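Local coordinates for protein histone-lysine N-methyltransferase, H3 lysine-9 specific SUVH6 (Arabidopsis thaliana, PDB 6A5K) that transfers methyl groups from S-adenosylmethionine to a lysine of the histone H3 tail and probably links this mark to DNA methylation through its SRA domain, at residues E388-E391 with A392-I396; I396-D399 with E400-D404; H470-S473 with R474-H477; D484-P487 with P488-L492. The protein carries 1 engineered substitution. One frame throughout, in Å; residues are numbered along the deposited sequence.

Interaction 1 (E388-E391 with A392-I396)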
loop_
_atom_site.group_PDB
_atom_site.type_symbol
_atom_site.label_atom_id
_atom_site.label_comp_id
_atom_site.label_asym_id
_atom_site.label_seq_id
_atom_site.Cartn_x
_atom_site.Cartn_y
_atom_site.Cartn_z
ATOM N N GLU A 388 -5.219 30.647 7.777
ATOM C CA GLU A 388 -5.773 31.215 6.551
ATOM C C GLU A 388 -4.680 31.208 5.492
ATOM O O GLU A 388 -3.512 31.440 5.817
ATOM C CB GLU A 388 -6.272 32.651 6.767
ATOM C CG GLU A 388 -7.281 32.816 7.883
ATOM C CD GLU A 388 -7.669 34.269 8.100
ATOM O OE1 GLU A 388 -8.879 34.569 8.079
ATOM O OE2 GLU A 388 -6.762 35.109 8.290
ATOM N N ASP A 389 -5.050 30.948 4.238
ATOM C CA ASP A 389 -4.078 30.926 3.140
ATOM C C ASP A 389 -3.205 32.178 3.117
ATOM O O ASP A 389 -1.992 32.084 2.957
ATOM C CB ASP A 389 -4.777 30.772 1.784
ATOM C CG ASP A 389 -5.313 29.366 1.552
ATOM O OD1 ASP A 389 -4.920 28.432 2.288
ATOM O OD2 ASP A 389 -6.120 29.193 0.613
ATOM N N SER A 390 -3.821 33.347 3.292
ATOM C CA SER A 390 -3.089 34.615 3.243
ATOM C C SER A 390 -2.046 34.717 4.355
ATOM O O SER A 390 -0.955 35.254 4.153
ATOM C CB SER A 390 -4.059 35.797 3.326
ATOM O OG SER A 390 -4.685 35.848 4.595
ATOM N N GLU A 391 -2.379 34.190 5.526
ATOM C CA GLU A 391 -1.438 34.172 6.635
ATOM C C GLU A 391 -0.260 33.226 6.374
ATOM O O GLU A 391 0.887 33.571 6.656
ATOM C CB GLU A 391 -2.146 33.777 7.929
ATOM C CG GLU A 391 -1.260 33.879 9.162
ATOM C CD GLU A 391 -0.703 35.282 9.361
ATOM O OE1 GLU A 391 -1.435 36.260 9.093
ATOM O OE2 GLU A 391 0.466 35.406 9.785
ATOM N N ALA A 392 -0.541 32.034 5.847
ATOM C CA ALA A 392 0.532 31.091 5.520
ATOM C C ALA A 392 1.445 31.686 4.461
ATOM O O ALA A 392 2.668 31.527 4.521
ATOM C CB ALA A 392 -0.040 29.749 5.043
ATOM N N GLU A 393 0.851 32.379 3.494
ATOM C CA GLU A 393 1.633 32.975 2.419
ATOM C C GLU A 393 2.524 34.096 2.953
ATOM O O GLU A 393 3.704 34.172 2.604
ATOM C CB GLU A 393 0.726 33.502 1.303
ATOM C CG GLU A 393 1.492 33.939 0.057
ATOM C CD GLU A 393 0.619 34.659 -0.958
ATOM O OE1 GLU A 393 1.163 35.130 -1.979
ATOM O OE2 GLU A 393 -0.610 34.750 -0.739
ATOM N N ARG A 394 1.960 34.949 3.807
ATOM C CA ARG A 394 2.705 36.066 4.401
ATOM C C ARG A 394 3.951 35.669 5.172
ATOM O O ARG A 394 4.937 36.414 5.211
ATOM C CB ARG A 394 1.815 36.854 5.358
ATOM C CG ARG A 394 1.025 37.965 4.738
ATOM C CD ARG A 394 0.284 38.704 5.835
ATOM N NE ARG A 394 -0.112 40.042 5.424
ATOM C CZ ARG A 394 -1.328 40.341 4.987
ATOM N NH1 ARG A 394 -1.621 41.586 4.633
ATOM N NH2 ARG A 394 -2.246 39.382 4.901
ATOM N N ARG A 395 3.890 34.515 5.823
ATOM C CA ARG A 395 4.946 34.122 6.745
ATOM C C ARG A 395 6.202 33.697 6.010
ATOM O O ARG A 395 6.143 33.225 4.878
ATOM C CB ARG A 395 4.453 33.010 7.672
ATOM C CG ARG A 395 3.583 33.563 8.786
ATOM C CD ARG A 395 2.873 32.488 9.583
ATOM N NE ARG A 395 1.876 33.094 10.465
ATOM C CZ ARG A 395 1.431 32.535 11.585
ATOM N NH1 ARG A 395 1.898 31.350 11.968
ATOM N NH2 ARG A 395 0.521 33.159 12.324
ATOM N N ILE A 396 7.339 33.883 6.666
ATOM C CA ILE A 396 8.632 33.599 6.067
ATOM C C ILE A 396 9.123 32.197 6.414
ATOM O O ILE A 396 8.957 31.733 7.544
ATOM C CB ILE A 396 9.687 34.640 6.517
ATOM C CG1 ILE A 396 9.394 36.002 5.884
ATOM C CG2 ILE A 396 11.098 34.194 6.155
ATOM C CD1 ILE A 396 8.590 36.932 6.760
#
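E391 OE2 receives two nitrogens of R395, one turn further along: NE at 2.8 Å in a nearly straight bond (167°), and NH2 in a longer, weak one. The oxygen lies at the edge of the guanidinium, close to its plane, and meets NE with its anti lone pair, the one turned away from OE1. The carboxylate and guanidinium planes stand 76° apart, and the bridge runs through a single carboxylate oxygen. E391 reaches it by a kinked chain: CG is anti to the backbone N (chi1 -174°), and a bend at chi2 brings the carboxylate to R395, whose own chain is extended from CG to NE. CG of R395 also rests 3.4 Å from E391 O. This i to i+4 pair spans the C-terminal end of the short helix 389-394, which follows strand 385-388 in the SET domain. E388 is its N-cap residue, and its carbonyl O accepts A392 N at 3.0 Å; E393 N to D389 O and R394 N to S390 O continue the helical pattern. The last of the series, R395 N to E391 O, is stretched to 3.3 Å and clearly bent, as R395 leaves helical geometry; the side-chain bridge spans the same two residues as this long bond. One residue earlier, the aliphatic part of R394 lies along S390 O, with CG 3.4 Å from it. A392 turns its methyl to L387 and T440, and D389 OD1 is hydrogen-bonded to T440 OG1, which fastens the helix to strand 436-442.

Interaction 2 (I396-D399 with E400-D404); sequences IGND and EYLFD. With SAM (S-adenosylmethionine), chain F.
The backbone folds back at N398, whose carbonyl O accepts Y401 N at 3.0 Å. Two waters brace the bend: one joins G397 O to E400 N, the other D399 O to L402 N. L402 sets CG 3.3 Å from N398 O and turns its CD2 methyl to the N398 amide, 3.6 Å from ND2. That ND2 is hydrogen-bonded to D442 OD2 and A392 O, which fixes the amide's rotation. E400 and Y401 point to the cofactor instead. With CG anti to its carbonyl carbon (chi1 -72°) and the chain extended beyond it, E400 brings OE2 to both ribose hydroxyls of S-adenosylmethionine, 2.8 Å from O2' and from O3'. Y401 OH donates to the cofactor carboxylate O at 2.7 Å, in the plane of the ring, while CD1 passes 3.6 Å from the methyl carbon CE. E400 CB lies over the rim of one ring face. Neighbouring residues thus hold the ribose and the carboxylate of the methyl donor, in a pocket that N454 and H455 help complete. The turn carries the chain from helix 389-394 into strand 402-406, which pairs with strand 436-442 and packs L402 on T440 and D442.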
loop_
_atom_site.group_PDB
_atom_site.type_symbol
_atom_site.label_atom_id
_atom_site.label_comp_id
_atom_site.label_asym_id
_atom_site.label_seq_id
_atom_site.Cartn_x
_atom_site.Cartn_y
_atom_site.Cartn_z
ATOM N N ILE A 396 7.339 33.883 6.666
ATOM C CA ILE A 396 8.632 33.599 6.067
ATOM C C ILE A 396 9.123 32.197 6.414
ATOM O O ILE A 396 8.957 31.733 7.544
ATOM C CB ILE A 396 9.687 34.640 6.517
ATOM C CG1 ILE A 396 9.394 36.002 5.884
ATOM C CG2 ILE A 396 11.098 34.194 6.155
ATOM C CD1 ILE A 396 8.590 36.932 6.760
ATOM N N GLY A 397 9.712 31.523 5.429
ATOM C CA GLY A 397 10.477 30.317 5.676
ATOM C C GLY A 397 9.680 29.033 5.778
ATOM O O GLY A 397 10.202 28.018 6.238
ATOM N N ASN A 398 8.427 29.055 5.339
ATOM C CA ASN A 398 7.562 27.896 5.545
ATOM C C ASN A 398 7.080 27.219 4.266
ATOM O O ASN A 398 6.313 26.253 4.329
ATOM C CB ASN A 398 6.346 28.296 6.392
ATOM C CG ASN A 398 5.439 29.290 5.685
ATOM O OD1 ASN A 398 5.788 29.831 4.637
ATOM N ND2 ASN A 398 4.267 29.539 6.263
ATOM N N ASP A 399 7.542 27.698 3.117
ATOM C CA ASP A 399 6.931 27.310 1.846
ATOM C C ASP A 399 7.073 25.821 1.547
ATOM O O ASP A 399 6.253 25.259 0.829
ATOM C CB ASP A 399 7.526 28.119 0.690
ATOM C CG ASP A 399 8.907 27.638 0.282
ATOM O OD1 ASP A 399 9.901 28.245 0.727
ATOM O OD2 ASP A 399 9.000 26.662 -0.496
ATOM N N GLU A 400 8.105 25.183 2.094
ATOM C CA GLU A 400 8.337 23.773 1.801
ATOM C C GLU A 400 7.506 22.840 2.678
ATOM O O GLU A 400 7.522 21.632 2.473
ATOM C CB GLU A 400 9.822 23.433 1.935
ATOM C CG GLU A 400 10.670 23.995 0.807
ATOM C CD GLU A 400 12.086 23.459 0.818
ATOM O OE1 GLU A 400 12.821 23.732 1.790
ATOM O OE2 GLU A 400 12.456 22.756 -0.144
ATOM N N TYR A 401 6.758 23.396 3.626
ATOM C CA TYR A 401 5.996 22.576 4.561
ATOM C C TYR A 401 4.549 23.030 4.694
ATOM O O TYR A 401 3.977 23.018 5.781
ATOM C CB TYR A 401 6.689 22.570 5.928
ATOM C CG TYR A 401 8.083 22.001 5.848
ATOM C CD1 TYR A 401 8.287 20.628 5.727
ATOM C CD2 TYR A 401 9.197 22.831 5.847
ATOM C CE1 TYR A 401 9.562 20.101 5.634
ATOM C CE2 TYR A 401 10.474 22.309 5.751
ATOM C CZ TYR A 401 10.648 20.943 5.645
ATOM O OH TYR A 401 11.918 20.420 5.550
ATOM N N LEU A 402 3.961 23.424 3.571
ATOM C CA LEU A 402 2.564 23.831 3.544
ATOM C C LEU A 402 1.704 22.773 2.849
ATOM O O LEU A 402 2.056 22.293 1.772
ATOM C CB LEU A 402 2.407 25.174 2.826
ATOM C CG LEU A 402 3.179 26.370 3.374
ATOM C CD1 LEU A 402 2.925 27.590 2.496
ATOM C CD2 LEU A 402 2.788 26.641 4.829
ATOM N N PHE A 403 0.595 22.399 3.475
ATOM C CA PHE A 403 -0.415 21.588 2.803
ATOM C C PHE A 403 -1.631 22.457 2.525
ATOM O O PHE A 403 -2.349 22.848 3.447
ATOM C CB PHE A 403 -0.820 20.366 3.634
ATOM C CG PHE A 403 -1.652 19.368 2.867
ATOM C CD1 PHE A 403 -3.017 19.549 2.713
ATOM C CD2 PHE A 403 -1.060 18.251 2.287
ATOM C CE1 PHE A 403 -3.785 18.633 2.003
ATOM C CE2 PHE A 403 -1.818 17.333 1.580
ATOM C CZ PHE A 403 -3.184 17.525 1.442
ATOM N N ASP A 404 -1.854 22.752 1.250
ATOM C CA ASP A 404 -2.997 23.548 0.822
ATOM C C ASP A 404 -4.243 22.659 0.845
ATOM O O ASP A 404 -4.351 21.726 0.055
ATOM C CB ASP A 404 -2.735 24.118 -0.581
ATOM C CG ASP A 404 -3.789 25.116 -1.032
ATOM O OD1 ASP A 404 -4.986 24.927 -0.749
ATOM O OD2 ASP A 404 -3.406 26.098 -1.694
HETATM N N SAM F . 12.392 16.201 1.668
HETATM C CA SAM F . 11.870 17.090 2.723
HETATM C C SAM F . 12.848 17.301 3.881
HETATM O O SAM F . 12.495 17.914 4.898
HETATM O OXT SAM F . 14.000 16.860 3.829
HETATM C CB SAM F . 10.541 16.562 3.260
HETATM C CG SAM F . 9.392 16.896 2.319
HETATM S SD SAM F . 9.155 18.688 2.340
HETATM C CE SAM F . 7.427 18.724 2.797
HETATM C "C5'" SAM F . 8.971 19.159 0.613
HETATM C "C4'" SAM F . 10.325 19.398 -0.026
HETATM O "O4'" SAM F . 10.960 18.154 -0.287
HETATM C "C3'" SAM F . 10.183 20.103 -1.362
HETATM O "O3'" SAM F . 10.208 21.502 -1.204
HETATM C "C2'" SAM F . 11.401 19.600 -2.092
HETATM O "O2'" SAM F . 12.514 20.339 -1.643
HETATM C "C1'" SAM F . 11.560 18.191 -1.564
HETATM N N9 SAM F . 10.864 17.240 -2.456
HETATM C C8 SAM F . 9.779 16.459 -2.159
HETATM N N7 SAM F . 9.449 15.733 -3.260
HETATM C C5 SAM F . 10.303 16.056 -4.261
HETATM C C6 SAM F . 10.426 15.628 -5.578
HETATM N N6 SAM F . 9.593 14.719 -6.088
HETATM N N1 SAM F . 11.413 16.168 -6.373
HETATM C C2 SAM F . 12.287 17.108 -5.862
HETATM N N3 SAM F . 12.168 17.523 -4.549
HETATM C C4 SAM F . 11.200 17.002 -3.761
HETATM O O HOH W 1 10.189 25.906 4.196
HETATM O O HOH W 2 4.956 23.028 0.784
#

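Interaction 3 (H470-S473 with R474-H477); sequences HEDS and RIPH
R474 grips D472 side-on with two nitrogens, NE to OD1 at 2.9 Å and NH2 to OD2 at 2.7 Å, both bonds almost straight. Carboxylate and guanidinium are coplanar to within 3°, and each oxygen uses its syn lone pair. OD1 takes a second donor, R474 N, at 3.1 Å on its anti side and somewhat out of the carboxylate plane, so one oxygen holds both the main chain and the side chain of the same arginine. With CG anti to its backbone N (chi1 -166°), D472 directs its carboxylate to R474, and the bend at chi3 of the arginine (-62°) brings the guanidinium back to meet it. Both residues belong to a type I beta turn from D472 to I475, closed by I475 N to D472 O at 3.1 Å. The amide of D472 is satisfied in turn by H470 ND1 at 3.0 Å, nearly in the imidazole plane; ND1 accepts here, which is consistent with its carrying no proton. I475 O sits at the edge of the same ring, 3.3 Å from CE1. H477 has outside partners for both nitrogens, E381 for ND1 and D469 for NE2. An asparagine in place of D472 would probably cost the turn its charge-balanced grip, leaving the R474 guanidinium without its carboxylate mate and freer to swing away. The loop joins antiparallel strands 461-467 and 477-482 of the SET domain. Its chemistry is consistent with a turn whose ion pair and hydrogen bonds, matched within the loop, add to the packing of I475 and P476.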
loop_
_atom_site.group_PDB
_atom_site.type_symbol
_atom_site.label_atom_id
_atom_site.label_comp_id
_atom_site.label_asym_id
_atom_site.label_seq_id
_atom_site.Cartn_x
_atom_site.Cartn_y
_atom_site.Cartn_z
ATOM N N HIS A 470 -15.302 17.692 14.831
ATOM C CA HIS A 470 -16.062 18.885 14.465
ATOM C C HIS A 470 -16.598 18.690 13.046
ATOM O O HIS A 470 -16.234 17.728 12.372
ATOM C CB HIS A 470 -15.200 20.155 14.560
ATOM C CG HIS A 470 -14.045 20.181 13.604
ATOM N ND1 HIS A 470 -14.199 20.413 12.254
ATOM C CD2 HIS A 470 -12.716 20.012 13.806
ATOM C CE1 HIS A 470 -13.017 20.380 11.665
ATOM N NE2 HIS A 470 -12.099 20.139 12.584
ATOM N N GLU A 471 -17.456 19.601 12.597
ATOM C CA GLU A 471 -18.043 19.504 11.259
ATOM C C GLU A 471 -17.648 20.680 10.370
ATOM O O GLU A 471 -18.333 20.989 9.397
ATOM C CB GLU A 471 -19.568 19.420 11.353
ATOM C CG GLU A 471 -20.072 18.207 12.105
ATOM C CD GLU A 471 -21.555 18.287 12.401
ATOM O OE1 GLU A 471 -22.219 19.202 11.872
ATOM O OE2 GLU A 471 -22.055 17.436 13.165
ATOM N N ASP A 472 -16.539 21.332 10.696
ATOM C CA ASP A 472 -16.096 22.473 9.911
ATOM C C ASP A 472 -15.374 21.977 8.657
ATOM O O ASP A 472 -14.186 21.643 8.695
ATOM C CB ASP A 472 -15.193 23.384 10.746
ATOM C CG ASP A 472 -14.976 24.745 10.098
ATOM O OD1 ASP A 472 -15.040 24.837 8.855
ATOM O OD2 ASP A 472 -14.732 25.722 10.834
ATOM N N SER A 473 -16.107 21.929 7.548
ATOM C CA SER A 473 -15.590 21.390 6.292
ATOM C C SER A 473 -14.512 22.265 5.655
ATOM O O SER A 473 -13.839 21.847 4.720
ATOM C CB SER A 473 -16.741 21.186 5.306
ATOM O OG SER A 473 -17.541 22.345 5.218
ATOM N N ARG A 474 -14.353 23.486 6.152
ATOM C CA ARG A 474 -13.273 24.338 5.674
ATOM C C ARG A 474 -11.926 23.791 6.112
ATOM O O ARG A 474 -10.903 24.025 5.463
ATOM C CB ARG A 474 -13.421 25.761 6.201
ATOM C CG ARG A 474 -14.738 26.426 5.906
ATOM C CD ARG A 474 -14.773 27.782 6.612
ATOM N NE ARG A 474 -14.687 27.614 8.061
ATOM C CZ ARG A 474 -14.480 28.605 8.924
ATOM N NH1 ARG A 474 -14.333 29.855 8.490
ATOM N NH2 ARG A 474 -14.423 28.346 10.224
ATOM N N ILE A 475 -11.929 23.089 7.239
ATOM C CA ILE A 475 -10.687 22.627 7.847
ATOM C C ILE A 475 -10.759 21.157 8.258
ATOM O O ILE A 475 -10.624 20.818 9.436
ATOM C CB ILE A 475 -10.319 23.498 9.063
ATOM C CG1 ILE A 475 -11.526 23.671 9.991
ATOM C CG2 ILE A 475 -9.828 24.862 8.596
ATOM C CD1 ILE A 475 -11.174 24.188 11.363
ATOM N N PRO A 476 -10.959 20.267 7.278
ATOM C CA PRO A 476 -10.958 18.844 7.610
ATOM C C PRO A 476 -9.567 18.373 8.008
ATOM O O PRO A 476 -8.568 19.030 7.682
ATOM C CB PRO A 476 -11.411 18.186 6.307
ATOM C CG PRO A 476 -10.910 19.114 5.245
ATOM C CD PRO A 476 -11.095 20.493 5.827
ATOM N N HIS A 477 -9.507 17.258 8.728
ATOM C CA HIS A 477 -8.246 16.574 8.968
ATOM C C HIS A 477 -7.725 16.024 7.648
ATOM O O HIS A 477 -8.493 15.471 6.858
ATOM C CB HIS A 477 -8.419 15.441 9.981
ATOM C CG HIS A 477 -8.811 15.906 11.345
ATOM N ND1 HIS A 477 -7.890 16.288 12.296
ATOM C CD2 HIS A 477 -10.029 16.055 11.921
ATOM C CE1 HIS A 477 -8.522 16.658 13.396
ATOM N NE2 HIS A 477 -9.821 16.527 13.193
#

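Interaction 4 (D484-P487 with P488-L492)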
loop_
_atom_site.group_PDB
_atom_site.type_symbol
_atom_site.label_atom_id
_atom_site.label_comp_id
_atom_site.label_asym_id
_atom_site.label_seq_id
_atom_site.Cartn_x
_atom_site.Cartn_y
_atom_site.Cartn_z
ATOM N N ASP A 484 -1.698 1.241 -2.571
ATOM C CA ASP A 484 -1.103 -0.028 -2.984
ATOM C C ASP A 484 -0.932 -0.908 -1.756
ATOM O O ASP A 484 -0.994 -0.420 -0.632
ATOM C CB ASP A 484 0.278 0.150 -3.625
ATOM C CG ASP A 484 0.280 1.122 -4.781
ATOM O OD1 ASP A 484 1.160 2.012 -4.788
ATOM O OD2 ASP A 484 -0.558 0.975 -5.695
ATOM N N ASN A 485 -0.698 -2.195 -1.977
ATOM C CA ASN A 485 -0.024 -3.006 -0.973
ATOM C C ASN A 485 1.457 -2.648 -1.030
ATOM O O ASN A 485 2.148 -3.016 -1.972
ATOM C CB ASN A 485 -0.239 -4.497 -1.225
ATOM C CG ASN A 485 -1.671 -4.927 -0.972
ATOM O OD1 ASN A 485 -2.212 -4.722 0.116
ATOM N ND2 ASN A 485 -2.295 -5.527 -1.983
ATOM N N ILE A 486 1.936 -1.911 -0.035
ATOM C CA ILE A 486 3.284 -1.352 -0.100
ATOM C C ILE A 486 4.315 -2.295 0.528
ATOM O O ILE A 486 4.118 -2.769 1.638
ATOM C CB ILE A 486 3.346 0.018 0.606
ATOM C CG1 ILE A 486 2.239 0.941 0.078
ATOM C CG2 ILE A 486 4.713 0.657 0.409
ATOM C CD1 ILE A 486 2.169 2.308 0.805
ATOM N N PRO A 487 5.414 -2.575 -0.194
ATOM C CA PRO A 487 6.502 -3.383 0.365
ATOM C C PRO A 487 7.139 -2.685 1.549
ATOM O O PRO A 487 7.086 -1.457 1.613
ATOM C CB PRO A 487 7.504 -3.495 -0.798
ATOM C CG PRO A 487 6.714 -3.148 -2.030
ATOM C CD PRO A 487 5.692 -2.155 -1.579
ATOM N N PRO A 488 7.740 -3.447 2.477
ATOM C CA PRO A 488 8.439 -2.785 3.582
ATOM C C PRO A 488 9.570 -1.912 3.056
ATOM O O PRO A 488 10.202 -2.270 2.054
ATOM C CB PRO A 488 8.973 -3.953 4.425
ATOM C CG PRO A 488 9.007 -5.115 3.492
ATOM C CD PRO A 488 7.876 -4.911 2.524
ATOM N N LEU A 489 9.761 -0.763 3.699
ATOM C CA LEU A 489 10.874 0.160 3.451
ATOM C C LEU A 489 10.781 0.902 2.120
ATOM O O LEU A 489 11.705 1.620 1.754
ATOM C CB LEU A 489 12.214 -0.584 3.545
ATOM C CG LEU A 489 12.505 -1.238 4.900
ATOM C CD1 LEU A 489 13.742 -2.124 4.820
ATOM C CD2 LEU A 489 12.664 -0.188 6.000
ATOM N N GLN A 490 9.681 0.729 1.388
ATOM C CA GLN A 490 9.460 1.520 0.181
ATOM C C GLN A 490 9.084 2.940 0.589
ATOM O O GLN A 490 8.274 3.129 1.504
ATOM C CB GLN A 490 8.361 0.909 -0.699
ATOM C CG GLN A 490 8.047 1.729 -1.952
ATOM C CD GLN A 490 7.029 1.068 -2.871
ATOM O OE1 GLN A 490 5.850 1.439 -2.887
ATOM N NE2 GLN A 490 7.485 0.097 -3.660
ATOM N N GLU A 491 9.669 3.936 -0.072
ATOM C CA GLU A 491 9.361 5.316 0.297
ATOM C C GLU A 491 7.870 5.608 0.093
ATOM O O GLU A 491 7.286 5.247 -0.938
ATOM C CB GLU A 491 10.208 6.308 -0.500
ATOM C CG GLU A 491 10.024 7.753 -0.032
ATOM C CD GLU A 491 10.967 8.735 -0.706
ATOM O OE1 GLU A 491 11.780 8.319 -1.563
ATOM O OE2 GLU A 491 10.894 9.934 -0.369
ATOM N N LEU A 492 7.263 6.244 1.091
ATOM C CA LEU A 492 5.877 6.694 1.013
ATOM C C LEU A 492 5.807 8.098 0.409
ATOM O O LEU A 492 6.545 8.988 0.827
ATOM C CB LEU A 492 5.239 6.692 2.402
ATOM C CG LEU A 492 5.409 5.421 3.233
ATOM C CD1 LEU A 492 4.753 5.597 4.600
ATOM C CD2 LEU A 492 4.792 4.251 2.493
HETATM O O HOH W 3 3.768 0.695 -3.993
#
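Q490 lays its amide against the P487 ring, the two side chains crossing obliquely, with NE2 3.6 Å from P487 CD. Its CG is anti to the backbone N (chi1 178°) and the chain runs on extended, which carries the amide back over the turn. I486 crosses the same glutamine at about a right angle, CG2 lying 3.6 Å from OE1. From its other branch I486 also meets L492 nearly at right angles, CD1 to CD2 at 3.7 Å, and both I486 and L492 rest on L461. OE1 of Q490 is held by N460 ND2 and by a water that also donates to D484 OD1 at 3.0 Å, so the amide ties the two arms of the bend together. An alanine at Q490 would probably uncover the P487 ring and leave the water and N460 without their shared acceptor. P487 and P488 sit in tandem, P487 CB 3.6 Å from P488 CD. A weak bond, Q490 N to P487 O at 3.4 Å, closes a type II beta turn with P488 and L489 at its corners, L489 taking positive phi (71°). This proline-led turn lies in the loop that carries the SET-domain chain from strand 477-482 of one sheet to strand 491-494 of another.

In the fold
Interactions 1 and 2 are consecutive and share I396; they touch through A392, whose CB packs near L402 CD2, and both lean on strand 436-442, one from helix 389-394 and the other from strand 402-406. Both are surface contacts, but interaction 1 holds a helix end with charge while interaction 2 spends its polar groups on the cofactor. Interaction 3 also reaches strand 436-442, through R474 and I475 on F439, yet stays about 7 Å from either at the nearest atoms. Partly buried like it, interaction 4 lies nearest the chain's centre and relies on prolines, apolar packing and a water instead of an ion pair.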